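Local atomic coordinates of serine-rich secreted cell wall anchored (LPXTG-motif ) protein (Lactobacillus reuteri ATCC 53608, PDB entry 5NXK), a protein that probably mediates attachment of a gut bacterium to host surfaces through the beta-solenoid region of a cell-wall-anchored serine-rich adhesin. Residues E220-L225 against M243-D248. Numbering follows the deposited sequence.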
loop_
_atom_site.group_PDB
_atom_site.type_symbol
_atom_site.label_atom_id
_atom_site.label_comp_id
_atom_site.label_asym_id
_atom_site.label_seq_id
_atom_site.Cartn_x
_atom_site.Cartn_y
_atom_site.Cartn_z
ATOM N N GLU A 220 -14.710 2.739 4.269
ATOM C CA GLU A 220 -15.002 3.531 5.465
ATOM C C GLU A 220 -13.967 4.636 5.686
ATOM O O GLU A 220 -14.337 5.778 5.918
ATOM C CB GLU A 220 -15.090 2.631 6.697
ATOM C CG GLU A 220 -16.220 1.617 6.610
ATOM C CD GLU A 220 -16.407 0.834 7.892
ATOM O OE1 GLU A 220 -17.358 1.141 8.640
ATOM O OE2 GLU A 220 -15.601 -0.081 8.158
ATOM N N TYR A 221 -12.678 4.301 5.616
ATOM C CA TYR A 221 -11.618 5.313 5.715
ATOM C C TYR A 221 -10.676 5.181 4.528
ATOM O O TYR A 221 -10.224 4.082 4.232
ATOM C CB TYR A 221 -10.773 5.170 6.983
ATOM C CG TYR A 221 -11.455 4.649 8.211
ATOM C CD1 TYR A 221 -12.624 5.218 8.683
ATOM C CD2 TYR A 221 -10.907 3.584 8.917
ATOM C CE1 TYR A 221 -13.239 4.736 9.821
ATOM C CE2 TYR A 221 -11.512 3.095 10.050
ATOM C CZ TYR A 221 -12.681 3.669 10.499
ATOM O OH TYR A 221 -13.285 3.182 11.638
ATOM N N ASN A 222 -10.363 6.283 3.848
ATOM C CA ASN A 222 -9.382 6.203 2.766
ATOM C C ASN A 222 -7.980 5.906 3.319
ATOM O O ASN A 222 -7.278 5.018 2.841
ATOM C CB ASN A 222 -9.348 7.496 1.952
ATOM C CG ASN A 222 -10.663 7.774 1.239
ATOM O OD1 ASN A 222 -11.311 8.775 1.510
ATOM N ND2 ASN A 222 -11.060 6.883 0.328
ATOM N N ILE A 223 -7.575 6.680 4.314
ATOM C CA ILE A 223 -6.246 6.552 4.894
ATOM C C ILE A 223 -6.350 6.469 6.410
ATOM O O ILE A 223 -6.922 7.338 7.056
ATOM C CB ILE A 223 -5.328 7.730 4.512
ATOM C CG1 ILE A 223 -5.200 7.859 2.989
ATOM C CG2 ILE A 223 -3.939 7.561 5.140
ATOM C CD1 ILE A 223 -4.395 9.107 2.560
ATOM N N LYS A 224 -5.828 5.391 6.971
ATOM C CA LYS A 224 -5.789 5.262 8.408
ATOM C C LYS A 224 -4.333 5.222 8.843
ATOM O O LYS A 224 -3.564 4.361 8.408
ATOM C CB LYS A 224 -6.547 4.015 8.887
ATOM C CG LYS A 224 -6.711 4.020 10.391
ATOM C CD LYS A 224 -7.410 2.798 10.964
ATOM C CE LYS A 224 -7.622 3.020 12.460
ATOM N NZ LYS A 224 -8.998 2.719 12.891
ATOM N N LEU A 225 -3.965 6.175 9.690
ATOM C CA LEU A 225 -2.582 6.354 10.115
ATOM C C LEU A 225 -2.485 5.986 11.602
ATOM O O LEU A 225 -3.161 6.593 12.438
ATOM C CB LEU A 225 -2.132 7.804 9.872
ATOM C CG LEU A 225 -2.123 8.314 8.418
ATOM C CD1 LEU A 225 -1.841 9.823 8.358
ATOM C CD2 LEU A 225 -1.142 7.540 7.529
ATOM N N MET A 243 -10.443 12.239 -2.987
ATOM C CA MET A 243 -10.807 11.059 -2.216
ATOM C C MET A 243 -12.223 11.143 -1.658
ATOM O O MET A 243 -12.701 12.220 -1.277
ATOM C CB MET A 243 -9.807 10.821 -1.059
ATOM C CG MET A 243 -8.339 10.836 -1.474
ATOM S SD MET A 243 -7.203 10.308 -0.169
ATOM C CE MET A 243 -7.499 11.491 1.110
ATOM N N SER A 244 -12.871 9.988 -1.561
ATOM C CA SER A 244 -14.160 9.916 -0.895
ATOM C C SER A 244 -14.297 8.575 -0.176
ATOM O O SER A 244 -13.775 7.567 -0.633
ATOM C CB SER A 244 -15.303 10.108 -1.890
ATOM O OG SER A 244 -15.316 9.057 -2.843
ATOM N N ALA A 245 -14.991 8.588 0.959
ATOM C CA ALA A 245 -15.184 7.402 1.788
ATOM C C ALA A 245 -16.454 7.599 2.596
ATOM O O ALA A 245 -16.951 8.716 2.673
ATOM C CB ALA A 245 -13.991 7.172 2.704
ATOM N N LYS A 246 -16.988 6.536 3.195
ATOM C CA LYS A 246 -18.225 6.683 3.965
ATOM C C LYS A 246 -17.999 7.492 5.238
ATOM O O LYS A 246 -18.808 8.355 5.575
ATOM C CB LYS A 246 -18.827 5.316 4.317
ATOM C CG LYS A 246 -19.216 4.463 3.118
ATOM C CD LYS A 246 -19.706 3.089 3.583
ATOM C CE LYS A 246 -20.076 2.196 2.418
ATOM N NZ LYS A 246 -20.380 0.804 2.866
ATOM N N VAL A 247 -16.910 7.211 5.953
ATOM C CA VAL A 247 -16.734 7.795 7.284
ATOM C C VAL A 247 -15.706 8.927 7.319
ATOM O O VAL A 247 -16.081 10.080 7.485
ATOM C CB VAL A 247 -16.335 6.729 8.313
ATOM C CG1 VAL A 247 -16.387 7.321 9.710
ATOM C CG2 VAL A 247 -17.285 5.520 8.223
ATOM N N ASP A 248 -14.423 8.609 7.160
ATOM C CA ASP A 248 -13.367 9.635 7.201
ATOM C C ASP A 248 -12.450 9.502 5.990
ATOM O O ASP A 248 -12.270 8.408 5.478
ATOM C CB ASP A 248 -12.505 9.537 8.475
ATOM C CG ASP A 248 -13.324 9.455 9.765
ATOM O OD1 ASP A 248 -14.277 10.240 9.959
ATOM O OD2 ASP A 248 -12.961 8.621 10.622
#
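The carbonyl oxygen of Glu-220 is gripped by two successive amides of the next coil: Val-247 N, 2.9 Å from Glu-220 O, sits on a lone pair, while Asp-248 N approaches closer to the C=O axis. Asp-248 O then accepts Asn-222 N at 3.3 Å; with the Asp-248 N bond this makes Tyr-221 and Asp-248 a parallel bridge pair, supported by a CA-H...O contact from Tyr-221 CA to Asp-248 O. Asn-222, its CG beside the backbone N (chi1 -64°), turns inward so that ND2 meets Ser-244 O at 3.0 Å. The acceptor lies in the amide plane, but ND2 stands above the carbonyl plane. Asn-222 ND2 also bonds Asp-187 OD2, and Asn-222 OD1 takes Asn-249 ND2. The Tyr-221 ring and Asp-248 carboxylate share one face of the bridge, planes 10° apart, with Val-247 CB at the ring edge, 4.0 Å from Tyr-221 CE1; Arg-251 pairs with Asp-248 OD2. Next to Asn-222, Met-243 bends at chi3 and crosses Ile-223 at about a right angle, its SD 4.1 Å from Ile-223 CD1. Corner side chains hydrogen-bonded coil to coil are consistent with an asparagine ladder, as in the right-handed parallel beta-helix of pectate lyase-like proteins.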